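Local coordinates for protein LbaCas13a H328A (C2c2) (Lachnospiraceae bacterium NK4A179, PDB 5WLH) that binds a CRISPR guide RNA and, as a Cas13a nuclease, probably cleaves target RNA matched by that guide, with a preference for adenine, at residues K1036-R1039 against N1040-L1043; T976-E980 against I981-F985; Y991-Y994 against I995-Y998; G1048-R1051 against F1052-I1056. All coordinates share one frame; numbering follows the deposited sequence.

Overall arrangement
All four contacts are local ones in the region 976-1056. Contacts 1, 2 and 3 touch one another round helix 1039-1047; contact 4 follows on helix 1050-1056 and touches contact 3. Contact 3 is the most buried, built of tyrosines, Ile-995 and serine hydroxyls at the end of helix 988-995. Contacts 1 and 4 are both helix starts, but differ in their arginines. In contact 1 Arg-1039 leaves the helix for the guide RNA, whereas in contact 4 Arg-1050 is paired with a glutamate of its own helix. Contact 2 is a loop with a packed inner side and a hydrated outer side. Tyr-991 of contact 3 bonds to the chain of contact 1.

Contact 1: K1036-R1039 against N1040-L1043; sequences KLNR and NIIL. With nucleotides of chain B.
The guanidinium of Arg-1039 lies between Leu-1043 and the base of A36 of chain B. Leu-1043 CD1 sits over one face, toward the rim, 3.8 Å from Arg-1039 NH1. The adenine is over the centre of the opposite face, with A36 C4 3.5 Å from Arg-1039 CZ. Arg-1039 CG is anti to the backbone N (chi1 -170°) and the chain stays extended to NE, which carries the charge well away from the helix start. Arg-1039 NH1 also makes a weak hydrogen bond to A36 O2' at 3.0 Å, and NH2 donates to Gly-975 O. Replacing Arg-1039 by an alanine would remove the guanidinium, and would probably leave the A36 base without its cover on that face and Gly-975 O without this donor.

Asn-1038 is the N-cap of helix 1039-1047. Asn-1038 OD1 accepts from Ile-1041 N at 3.0 Å, the donor tilted 19° from the carbonyl plane. Asn-1038 CB and CG rest against Ile-1041 CG1. Leu-1037 CD2 meets Ile-1042 CD1 at 3.7 Å, the two side chains crossing at about a right angle. The chemistry implies a division of labour: a neutral amide caps the helix, while the arginine's charge is turned to the RNA.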
loop_
_atom_site.group_PDB
_atom_site.type_symbol
_atom_site.label_atom_id
_atom_site.label_comp_id
_atom_site.label_asym_id
_atom_site.label_seq_id
_atom_site.Cartn_x
_atom_site.Cartn_y
_atom_site.Cartn_z
ATOM N N LYS A 1036 -35.004 -16.286 -13.615
ATOM C CA LYS A 1036 -34.907 -15.153 -12.709
ATOM C C LYS A 1036 -33.681 -14.318 -13.058
ATOM O O LYS A 1036 -32.586 -14.855 -13.246
ATOM C CB LYS A 1036 -34.834 -15.630 -11.260
ATOM C CG LYS A 1036 -35.048 -14.527 -10.238
ATOM C CD LYS A 1036 -34.674 -14.990 -8.849
ATOM C CE LYS A 1036 -34.452 -13.811 -7.918
ATOM N NZ LYS A 1036 -33.795 -14.244 -6.649
ATOM N N LEU A 1037 -33.869 -13.007 -13.164
ATOM C CA LEU A 1037 -32.737 -12.105 -13.352
ATOM C C LEU A 1037 -31.881 -12.156 -12.094
ATOM O O LEU A 1037 -32.324 -11.751 -11.015
ATOM C CB LEU A 1037 -33.228 -10.690 -13.643
ATOM C CG LEU A 1037 -32.283 -9.710 -14.352
ATOM C CD1 LEU A 1037 -31.120 -9.294 -13.456
ATOM C CD2 LEU A 1037 -31.755 -10.308 -15.638
ATOM N N ASN A 1038 -30.666 -12.683 -12.221
ATOM C CA ASN A 1038 -29.768 -12.843 -11.088
ATOM C C ASN A 1038 -28.717 -11.734 -11.116
ATOM O O ASN A 1038 -27.873 -11.687 -12.019
ATOM C CB ASN A 1038 -29.110 -14.221 -11.091
ATOM C CG ASN A 1038 -28.288 -14.469 -9.849
ATOM O OD1 ASN A 1038 -27.202 -13.904 -9.692
ATOM N ND2 ASN A 1038 -28.803 -15.309 -8.944
ATOM N N ARG A 1039 -28.771 -10.875 -10.102
ATOM C CA ARG A 1039 -27.873 -9.734 -9.974
ATOM C C ARG A 1039 -26.402 -10.125 -10.096
ATOM O O ARG A 1039 -25.626 -9.469 -10.803
ATOM C CB ARG A 1039 -28.141 -9.082 -8.627
ATOM C CG ARG A 1039 -27.476 -7.803 -8.451
ATOM C CD ARG A 1039 -28.239 -6.950 -7.481
ATOM N NE ARG A 1039 -27.545 -5.688 -7.386
ATOM C CZ ARG A 1039 -26.421 -5.554 -6.703
ATOM N NH1 ARG A 1039 -25.931 -6.599 -6.040
ATOM N NH2 ARG A 1039 -25.807 -4.386 -6.658
ATOM N N ASN A 1040 -25.992 -11.181 -9.397
ATOM C CA ASN A 1040 -24.583 -11.562 -9.405
ATOM C C ASN A 1040 -24.157 -12.115 -10.760
ATOM O O ASN A 1040 -23.009 -11.920 -11.185
ATOM C CB ASN A 1040 -24.316 -12.578 -8.296
ATOM C CG ASN A 1040 -24.532 -11.989 -6.908
ATOM O OD1 ASN A 1040 -24.394 -10.778 -6.701
ATOM N ND2 ASN A 1040 -24.885 -12.836 -5.961
ATOM N N ILE A 1041 -25.056 -12.813 -11.449
ATOM C CA ILE A 1041 -24.742 -13.293 -12.792
ATOM C C ILE A 1041 -24.504 -12.115 -13.728
ATOM O O ILE A 1041 -23.540 -12.102 -14.497
ATOM C CB ILE A 1041 -25.865 -14.210 -13.312
ATOM C CG1 ILE A 1041 -25.927 -15.496 -12.479
ATOM C CG2 ILE A 1041 -25.658 -14.526 -14.792
ATOM C CD1 ILE A 1041 -24.875 -16.496 -12.806
ATOM N N ILE A 1042 -25.378 -11.107 -13.677
ATOM C CA ILE A 1042 -25.223 -9.973 -14.583
ATOM C C ILE A 1042 -23.981 -9.166 -14.211
ATOM O O ILE A 1042 -23.219 -8.742 -15.086
ATOM C CB ILE A 1042 -26.496 -9.104 -14.599
ATOM C CG1 ILE A 1042 -27.563 -9.730 -15.503
ATOM C CG2 ILE A 1042 -26.203 -7.737 -15.199
ATOM C CD1 ILE A 1042 -28.212 -10.943 -14.962
ATOM N N LEU A 1043 -23.736 -8.971 -12.908
ATOM C CA LEU A 1043 -22.533 -8.247 -12.503
ATOM C C LEU A 1043 -21.273 -8.985 -12.942
ATOM O O LEU A 1043 -20.279 -8.363 -13.330
ATOM C CB LEU A 1043 -22.534 -8.030 -10.988
ATOM C CG LEU A 1043 -23.533 -7.006 -10.452
ATOM C CD1 LEU A 1043 -23.518 -7.032 -8.940
ATOM C CD2 LEU A 1043 -23.243 -5.585 -10.968
ATOM P P A B 36 -25.677 -1.006 -0.891
ATOM O OP1 A B 36 -27.071 -0.764 -1.325
ATOM O OP2 A B 36 -25.143 -0.362 0.327
ATOM O "O5'" A B 36 -25.429 -2.558 -0.721
ATOM C "C5'" A B 36 -26.130 -3.291 0.268
ATOM C "C4'" A B 36 -26.666 -4.577 -0.300
ATOM O "O4'" A B 36 -27.603 -4.295 -1.375
ATOM C "C3'" A B 36 -25.632 -5.508 -0.896
ATOM O "O3'" A B 36 -26.195 -6.815 -0.788
ATOM C "C2'" A B 36 -25.622 -5.070 -2.363
ATOM O "O2'" A B 36 -25.073 -6.006 -3.260
ATOM C "C1'" A B 36 -27.113 -4.845 -2.594
ATOM N N9 A B 36 -27.484 -3.896 -3.638
ATOM C C8 A B 36 -26.927 -2.683 -3.966
ATOM N N7 A B 36 -27.585 -2.055 -4.913
ATOM C C5 A B 36 -28.658 -2.895 -5.198
ATOM C C6 A B 36 -29.733 -2.804 -6.106
ATOM N N6 A B 36 -29.907 -1.772 -6.940
ATOM N N1 A B 36 -30.627 -3.822 -6.131
ATOM C C2 A B 36 -30.457 -4.853 -5.300
ATOM N N3 A B 36 -29.492 -5.045 -4.402
ATOM C C4 A B 36 -28.616 -4.020 -4.406
#

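Contact 2: T976-E980 against I981-F985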
loop_
_atom_site.group_PDB
_atom_site.type_symbol
_atom_site.label_atom_id
_atom_site.label_comp_id
_atom_site.label_asym_id
_atom_site.label_seq_id
_atom_site.Cartn_x
_atom_site.Cartn_y
_atom_site.Cartn_z
ATOM N N THR A 976 -27.020 -0.919 -9.830
ATOM C CA THR A 976 -28.454 -0.933 -10.129
ATOM C C THR A 976 -28.670 -1.691 -11.431
ATOM O O THR A 976 -28.597 -1.134 -12.531
ATOM C CB THR A 976 -29.023 0.472 -10.192
ATOM O OG1 THR A 976 -28.733 1.136 -8.959
ATOM C CG2 THR A 976 -30.532 0.402 -10.376
ATOM N N ILE A 977 -28.955 -2.969 -11.290
ATOM C CA ILE A 977 -29.168 -3.858 -12.420
ATOM C C ILE A 977 -30.587 -3.671 -12.938
ATOM O O ILE A 977 -31.536 -3.511 -12.157
ATOM C CB ILE A 977 -28.902 -5.314 -11.998
ATOM C CG1 ILE A 977 -27.469 -5.449 -11.495
ATOM C CG2 ILE A 977 -29.100 -6.267 -13.167
ATOM C CD1 ILE A 977 -26.446 -4.987 -12.507
ATOM N N SER A 978 -30.731 -3.682 -14.261
ATOM C CA SER A 978 -32.043 -3.597 -14.885
ATOM C C SER A 978 -32.911 -4.785 -14.459
ATOM O O SER A 978 -32.419 -5.832 -14.045
ATOM C CB SER A 978 -31.891 -3.557 -16.407
ATOM O OG SER A 978 -33.148 -3.567 -17.057
ATOM N N SER A 979 -34.224 -4.609 -14.539
ATOM C CA SER A 979 -35.104 -5.750 -14.314
ATOM C C SER A 979 -35.444 -6.469 -15.609
ATOM O O SER A 979 -36.163 -7.472 -15.581
ATOM C CB SER A 979 -36.390 -5.314 -13.608
ATOM O OG SER A 979 -36.944 -4.175 -14.226
ATOM N N GLU A 980 -34.942 -5.977 -16.738
ATOM C CA GLU A 980 -35.221 -6.542 -18.051
ATOM C C GLU A 980 -34.062 -7.446 -18.454
ATOM O O GLU A 980 -32.943 -6.970 -18.686
ATOM C CB GLU A 980 -35.427 -5.431 -19.079
ATOM C CG GLU A 980 -36.553 -4.462 -18.751
ATOM C CD GLU A 980 -37.909 -5.144 -18.679
ATOM O OE1 GLU A 980 -38.091 -6.178 -19.359
ATOM O OE2 GLU A 980 -38.788 -4.643 -17.946
ATOM N N ILE A 981 -34.331 -8.753 -18.542
ATOM C CA ILE A 981 -33.334 -9.688 -19.058
ATOM C C ILE A 981 -32.828 -9.227 -20.418
ATOM O O ILE A 981 -31.636 -9.353 -20.727
ATOM C CB ILE A 981 -33.917 -11.113 -19.134
ATOM C CG1 ILE A 981 -34.203 -11.659 -17.735
ATOM C CG2 ILE A 981 -32.973 -12.041 -19.888
ATOM C CD1 ILE A 981 -35.145 -12.862 -17.723
ATOM N N SER A 982 -33.725 -8.672 -21.244
ATOM C CA SER A 982 -33.381 -8.263 -22.603
ATOM C C SER A 982 -32.404 -7.101 -22.638
ATOM O O SER A 982 -31.863 -6.795 -23.708
ATOM C CB SER A 982 -34.640 -7.879 -23.381
ATOM O OG SER A 982 -35.380 -6.888 -22.691
ATOM N N ASP A 983 -32.186 -6.427 -21.510
ATOM C CA ASP A 983 -31.123 -5.434 -21.461
ATOM C C ASP A 983 -29.749 -6.080 -21.507
ATOM O O ASP A 983 -28.775 -5.416 -21.881
ATOM C CB ASP A 983 -31.261 -4.565 -20.212
ATOM C CG ASP A 983 -32.229 -3.418 -20.411
ATOM O OD1 ASP A 983 -32.554 -3.123 -21.580
ATOM O OD2 ASP A 983 -32.641 -2.793 -19.412
ATOM N N TYR A 984 -29.649 -7.358 -21.145
ATOM C CA TYR A 984 -28.367 -8.037 -21.048
ATOM C C TYR A 984 -28.231 -9.228 -21.977
ATOM O O TYR A 984 -27.102 -9.600 -22.314
ATOM C CB TYR A 984 -28.124 -8.495 -19.601
ATOM C CG TYR A 984 -28.205 -7.342 -18.627
ATOM C CD1 TYR A 984 -27.197 -6.381 -18.571
ATOM C CD2 TYR A 984 -29.294 -7.198 -17.786
ATOM C CE1 TYR A 984 -27.279 -5.312 -17.692
ATOM C CE2 TYR A 984 -29.389 -6.135 -16.908
ATOM C CZ TYR A 984 -28.371 -5.199 -16.860
ATOM O OH TYR A 984 -28.473 -4.148 -15.992
ATOM N N PHE A 985 -29.336 -9.821 -22.416
ATOM C CA PHE A 985 -29.281 -10.973 -23.298
ATOM C C PHE A 985 -30.393 -10.855 -24.335
ATOM O O PHE A 985 -31.417 -10.205 -24.104
ATOM C CB PHE A 985 -29.400 -12.285 -22.507
ATOM C CG PHE A 985 -28.320 -12.476 -21.461
ATOM C CD1 PHE A 985 -28.481 -11.986 -20.172
ATOM C CD2 PHE A 985 -27.156 -13.162 -21.762
ATOM C CE1 PHE A 985 -27.492 -12.164 -19.214
ATOM C CE2 PHE A 985 -26.166 -13.345 -20.804
ATOM C CZ PHE A 985 -26.336 -12.849 -19.533
HETATM O O HOH W 1 -36.537 -8.067 -20.739
#
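Ser-978 and Asp-983 join by their side chains, and the same serine forms an ST turn. Ser-978 OG donates to Asp-983 OD2 at a short 2.5 Å and accepts from Glu-980 N at 3.0 Å. With OG anti to the backbone N (chi1 176°), the hydroxyl can serve both partners. It meets Asp-983 OD2 on the anti side, 24° out of the carboxylate plane, and this oxygen is also bonded to Ser-571 OG. The loop that holds the turn links helix 960-974 to helix 988-995.

The tight side is built on Tyr-984. Its hydroxyl reaches back along the loop, and Tyr-984 OH accepts from Ser-978 N at 2.9 Å, a nearly straight bond with the donor at the ring edge and in its plane. Ile-977 CG2 packs 3.8 Å from Tyr-984 CE2. Both side chains also touch Ile-1042, which ties the loop to helix 1039-1047. Ile-977 reaches Leu-1037 and Leu-1043 as well.

The other side is loose. Ser-979, Glu-980 and Ser-982 are exposed and make few direct side-chain contacts across the loop. The Glu-980 chain is bent at chi2, which brings its carboxylate to a water instead. There the backbone does more of the holding: Glu-980 O accepts from Asp-983 N at 3.0 Å, with the donor above the carbonyl plane. The water closes the solvent side, donating to Glu-980 OE1 at 2.8 Å and accepting from Ser-982 N at 2.9 Å.

Contact 3: Y991-Y994 against I995-Y998; sequences YAEY and ISSY
Ile-995 N bonds to Tyr-991 O at 2.9 Å and Ser-996 N to Ala-992 O at 3.2 Å, both four residues back, but Ser-997 N turns to Tyr-994 O, three residues back, at 3.0 Å.

Tyr-991 and Ile-995 make the main side-chain contact. Ile-995 CD1 lies over the centre of the Tyr-991 ring in a CH-pi contact, 3.4 Å from the centroid and 12° off the ring normal. Tyr-991 CG is anti to the backbone N (chi1 179°), which puts the ring on the side where Ile-995 comes. Ile-995 CG1, beside its own backbone N, brings CD1 back over the ring. Tyr-991 OH points out of the contact and bonds to Lys-1036 O and Asn-1038 N, just before helix 1039-1047.

Ser-997 binds back to the helix twice. Ser-997 OG gives a bond of 2.7 Å to Tyr-994 O, so this carbonyl is gripped by the hydroxyl and the backbone N-H of one residue. Both come from the same face of its plane. Tyr-994 and Tyr-998 meet more loosely. Tyr-994 CE2 stands at the edge of the Tyr-998 ring, 4.1 Å from its CE2, and both rings touch Ile-1041 and Arg-1050. The Ser-997 hydroxyl is an addition seen here; the shift from four-residue to three-residue backbone bonds is a common feature of the last turn of an alpha helix.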
loop_
_atom_site.group_PDB
_atom_site.type_symbol
_atom_site.label_atom_id
_atom_site.label_comp_id
_atom_site.label_asym_id
_atom_site.label_seq_id
_atom_site.Cartn_x
_atom_site.Cartn_y
_atom_site.Cartn_z
ATOM N N TYR A 991 -29.764 -16.235 -22.157
ATOM C CA TYR A 991 -29.583 -16.011 -20.726
ATOM C C TYR A 991 -29.444 -17.334 -19.985
ATOM O O TYR A 991 -28.512 -17.521 -19.195
ATOM C CB TYR A 991 -30.749 -15.201 -20.162
ATOM C CG TYR A 991 -30.657 -14.948 -18.669
ATOM C CD1 TYR A 991 -29.433 -14.691 -18.061
ATOM C CD2 TYR A 991 -31.788 -14.958 -17.875
ATOM C CE1 TYR A 991 -29.344 -14.462 -16.706
ATOM C CE2 TYR A 991 -31.709 -14.729 -16.515
ATOM C CZ TYR A 991 -30.482 -14.482 -15.935
ATOM O OH TYR A 991 -30.398 -14.259 -14.582
ATOM N N ALA A 992 -30.360 -18.273 -20.239
ATOM C CA ALA A 992 -30.294 -19.570 -19.573
ATOM C C ALA A 992 -28.997 -20.294 -19.904
ATOM O O ALA A 992 -28.414 -20.968 -19.046
ATOM C CB ALA A 992 -31.500 -20.421 -19.970
ATOM N N GLU A 993 -28.528 -20.170 -21.147
ATOM C CA GLU A 993 -27.251 -20.776 -21.512
ATOM C C GLU A 993 -26.091 -20.112 -20.781
ATOM O O GLU A 993 -25.109 -20.779 -20.432
ATOM C CB GLU A 993 -27.043 -20.693 -23.025
ATOM C CG GLU A 993 -25.737 -21.305 -23.505
ATOM C CD GLU A 993 -25.680 -21.446 -25.013
ATOM O OE1 GLU A 993 -24.823 -22.211 -25.508
ATOM O OE2 GLU A 993 -26.493 -20.791 -25.703
ATOM N N TYR A 994 -26.180 -18.802 -20.548
ATOM C CA TYR A 994 -25.144 -18.124 -19.779
ATOM C C TYR A 994 -25.133 -18.600 -18.329
ATOM O O TYR A 994 -24.064 -18.851 -17.759
ATOM C CB TYR A 994 -25.346 -16.613 -19.857
ATOM C CG TYR A 994 -24.148 -15.834 -19.384
ATOM C CD1 TYR A 994 -23.065 -15.612 -20.221
ATOM C CD2 TYR A 994 -24.089 -15.344 -18.087
ATOM C CE1 TYR A 994 -21.961 -14.911 -19.788
ATOM C CE2 TYR A 994 -22.994 -14.644 -17.642
ATOM C CZ TYR A 994 -21.932 -14.430 -18.494
ATOM O OH TYR A 994 -20.839 -13.731 -18.046
ATOM N N ILE A 995 -26.315 -18.740 -17.722
ATOM C CA ILE A 995 -26.417 -19.243 -16.353
ATOM C C ILE A 995 -25.759 -20.610 -16.221
ATOM O O ILE A 995 -25.168 -20.929 -15.181
ATOM C CB ILE A 995 -27.897 -19.288 -15.924
ATOM C CG1 ILE A 995 -28.508 -17.890 -15.980
ATOM C CG2 ILE A 995 -28.047 -19.907 -14.548
ATOM C CD1 ILE A 995 -30.015 -17.884 -16.097
ATOM N N SER A 996 -25.830 -21.429 -17.275
ATOM C CA SER A 996 -25.247 -22.766 -17.258
ATOM C C SER A 996 -23.732 -22.756 -17.115
ATOM O O SER A 996 -23.153 -23.806 -16.831
ATOM C CB SER A 996 -25.645 -23.530 -18.528
ATOM O OG SER A 996 -25.031 -22.987 -19.688
ATOM N N SER A 997 -23.075 -21.609 -17.303
ATOM C CA SER A 997 -21.645 -21.545 -17.024
ATOM C C SER A 997 -21.362 -21.696 -15.537
ATOM O O SER A 997 -20.279 -22.147 -15.157
ATOM C CB SER A 997 -21.061 -20.226 -17.524
ATOM O OG SER A 997 -21.680 -19.798 -18.720
ATOM N N TYR A 998 -22.314 -21.321 -14.684
ATOM C CA TYR A 998 -22.108 -21.294 -13.243
ATOM C C TYR A 998 -23.048 -22.203 -12.474
ATOM O O TYR A 998 -22.842 -22.402 -11.269
ATOM C CB TYR A 998 -22.259 -19.859 -12.721
ATOM C CG TYR A 998 -21.364 -18.894 -13.467
ATOM C CD1 TYR A 998 -19.983 -19.053 -13.448
ATOM C CD2 TYR A 998 -21.895 -17.842 -14.208
ATOM C CE1 TYR A 998 -19.156 -18.190 -14.133
ATOM C CE2 TYR A 998 -21.068 -16.962 -14.895
ATOM C CZ TYR A 998 -19.698 -17.145 -14.851
ATOM O OH TYR A 998 -18.857 -16.286 -15.529
#

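Contact 4: G1048-R1051 against F1052-I1056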
loop_
_atom_site.group_PDB
_atom_site.type_symbol
_atom_site.label_atom_id
_atom_site.label_comp_id
_atom_site.label_asym_id
_atom_site.label_seq_id
_atom_site.Cartn_x
_atom_site.Cartn_y
_atom_site.Cartn_z
ATOM N N GLY A 1048 -16.965 -9.035 -14.427
ATOM C CA GLY A 1048 -16.118 -10.180 -14.178
ATOM C C GLY A 1048 -15.584 -10.803 -15.454
ATOM O O GLY A 1048 -15.813 -10.332 -16.570
ATOM N N GLU A 1049 -14.828 -11.883 -15.266
ATOM C CA GLU A 1049 -14.098 -12.550 -16.338
ATOM C C GLU A 1049 -14.583 -13.993 -16.414
ATOM O O GLU A 1049 -14.253 -14.815 -15.548
ATOM C CB GLU A 1049 -12.592 -12.468 -16.101
ATOM C CG GLU A 1049 -12.100 -11.028 -15.939
ATOM C CD GLU A 1049 -11.920 -10.324 -17.274
ATOM O OE1 GLU A 1049 -12.145 -10.963 -18.326
ATOM O OE2 GLU A 1049 -11.552 -9.128 -17.284
ATOM N N ARG A 1050 -15.375 -14.286 -17.449
ATOM C CA ARG A 1050 -16.176 -15.506 -17.451
ATOM C C ARG A 1050 -15.298 -16.740 -17.457
ATOM O O ARG A 1050 -15.452 -17.624 -16.606
ATOM C CB ARG A 1050 -17.119 -15.514 -18.653
ATOM C CG ARG A 1050 -18.035 -16.722 -18.729
ATOM C CD ARG A 1050 -18.861 -16.672 -20.013
ATOM N NE ARG A 1050 -19.381 -17.981 -20.391
ATOM C CZ ARG A 1050 -20.222 -18.178 -21.402
ATOM N NH1 ARG A 1050 -20.652 -19.399 -21.687
ATOM N NH2 ARG A 1050 -20.635 -17.149 -22.129
ATOM N N ARG A 1051 -14.376 -16.825 -18.416
ATOM C CA ARG A 1051 -13.550 -18.021 -18.530
ATOM C C ARG A 1051 -12.717 -18.218 -17.277
ATOM O O ARG A 1051 -12.521 -19.347 -16.819
ATOM C CB ARG A 1051 -12.662 -17.929 -19.769
ATOM C CG ARG A 1051 -13.450 -17.854 -21.080
ATOM C CD ARG A 1051 -12.715 -18.537 -22.221
ATOM N NE ARG A 1051 -11.473 -17.860 -22.587
ATOM C CZ ARG A 1051 -10.280 -18.450 -22.608
ATOM N NH1 ARG A 1051 -10.170 -19.724 -22.277
ATOM N NH2 ARG A 1051 -9.198 -17.767 -22.961
ATOM N N PHE A 1052 -12.251 -17.120 -16.676
ATOM C CA PHE A 1052 -11.511 -17.228 -15.423
ATOM C C PHE A 1052 -12.375 -17.842 -14.324
ATOM O O PHE A 1052 -11.968 -18.804 -13.656
ATOM C CB PHE A 1052 -11.005 -15.839 -15.017
ATOM C CG PHE A 1052 -10.606 -15.734 -13.577
ATOM C CD1 PHE A 1052 -9.387 -16.239 -13.152
ATOM C CD2 PHE A 1052 -11.429 -15.105 -12.654
ATOM C CE1 PHE A 1052 -9.000 -16.132 -11.826
ATOM C CE2 PHE A 1052 -11.049 -15.007 -11.327
ATOM C CZ PHE A 1052 -9.832 -15.523 -10.917
ATOM N N LEU A 1053 -13.578 -17.297 -14.124
ATOM C CA LEU A 1053 -14.453 -17.809 -13.073
ATOM C C LEU A 1053 -14.791 -19.280 -13.302
ATOM O O LEU A 1053 -14.789 -20.073 -12.357
ATOM C CB LEU A 1053 -15.725 -16.974 -12.988
ATOM C CG LEU A 1053 -15.498 -15.586 -12.379
ATOM C CD1 LEU A 1053 -16.688 -14.703 -12.669
ATOM C CD2 LEU A 1053 -15.266 -15.696 -10.874
ATOM N N GLU A 1054 -15.064 -19.663 -14.557
ATOM C CA GLU A 1054 -15.314 -21.074 -14.864
ATOM C C GLU A 1054 -14.101 -21.944 -14.560
ATOM O O GLU A 1054 -14.252 -23.115 -14.189
ATOM C CB GLU A 1054 -15.700 -21.247 -16.332
ATOM C CG GLU A 1054 -16.986 -20.560 -16.736
ATOM C CD GLU A 1054 -17.131 -20.472 -18.244
ATOM O OE1 GLU A 1054 -16.103 -20.462 -18.945
ATOM O OE2 GLU A 1054 -18.273 -20.420 -18.735
ATOM N N LYS A 1055 -12.895 -21.403 -14.719
ATOM C CA LYS A 1055 -11.694 -22.198 -14.504
ATOM C C LYS A 1055 -11.338 -22.359 -13.035
ATOM O O LYS A 1055 -10.610 -23.293 -12.688
ATOM C CB LYS A 1055 -10.511 -21.581 -15.259
ATOM C CG LYS A 1055 -10.505 -21.900 -16.758
ATOM C CD LYS A 1055 -9.622 -20.947 -17.546
ATOM C CE LYS A 1055 -9.894 -21.047 -19.038
ATOM N NZ LYS A 1055 -9.651 -22.431 -19.549
ATOM N N ILE A 1056 -11.816 -21.488 -12.154
ATOM C CA ILE A 1056 -11.370 -21.534 -10.767
ATOM C C ILE A 1056 -12.453 -21.994 -9.812
ATOM O O ILE A 1056 -12.165 -22.170 -8.617
ATOM C CB ILE A 1056 -10.794 -20.174 -10.313
ATOM C CG1 ILE A 1056 -11.872 -19.099 -10.368
ATOM C CG2 ILE A 1056 -9.566 -19.809 -11.165
ATOM C CD1 ILE A 1056 -11.949 -18.252 -9.112
#
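Glu-1054 lies back over the first turn of helix 1050-1056 and meets Arg-1050. Glu-1054 CB is 3.6 Å from Arg-1050 O, and its CG comes closer, 3.3 Å from that same oxygen. CG is anti to the carbonyl carbon (chi1 -63°) and the chain is extended beyond it, which sends the acid back toward the helix start. Glu-1054 CD is 3.7 Å from Arg-1050 O. The two oxygens then part: Glu-1054 OE1 lies 3.6 Å from Arg-1051 CA, while Glu-1054 OE2 makes a salt bridge to Arg-1050 NE at 3.1 Å. The N-H of this bond is nearly straight, at 175°. The oxygen lies in the guanidinium plane, yet the donor stands above the carboxylate plane, and the two flat groups are 82° apart. With an alanine in place of Glu-1054 the salt bridge goes, and the side chain of Arg-1050 is likely to be freer to turn.

One residue further on, Arg-1051 and Lys-1055 lie side by side and point the same way. Arg-1051 NH1 touches Lys-1055 CE at 3.5 Å and is 3.9 Å from the like-charged NZ, a closeness that is probably unfavourable in itself. Glu-1049 holds the N-cap position. On the buried side Phe-1052 and Leu-1053 pack on helix 1106-1145. The chemistry implies a helix with an apolar inner face and a charged outer one, where charges are met one by one: Glu-1054 pairs with Arg-1050, Glu-1049 forms a salt bridge with Arg-511, and Lys-1055 NZ bonds to Tyr-1369 OH.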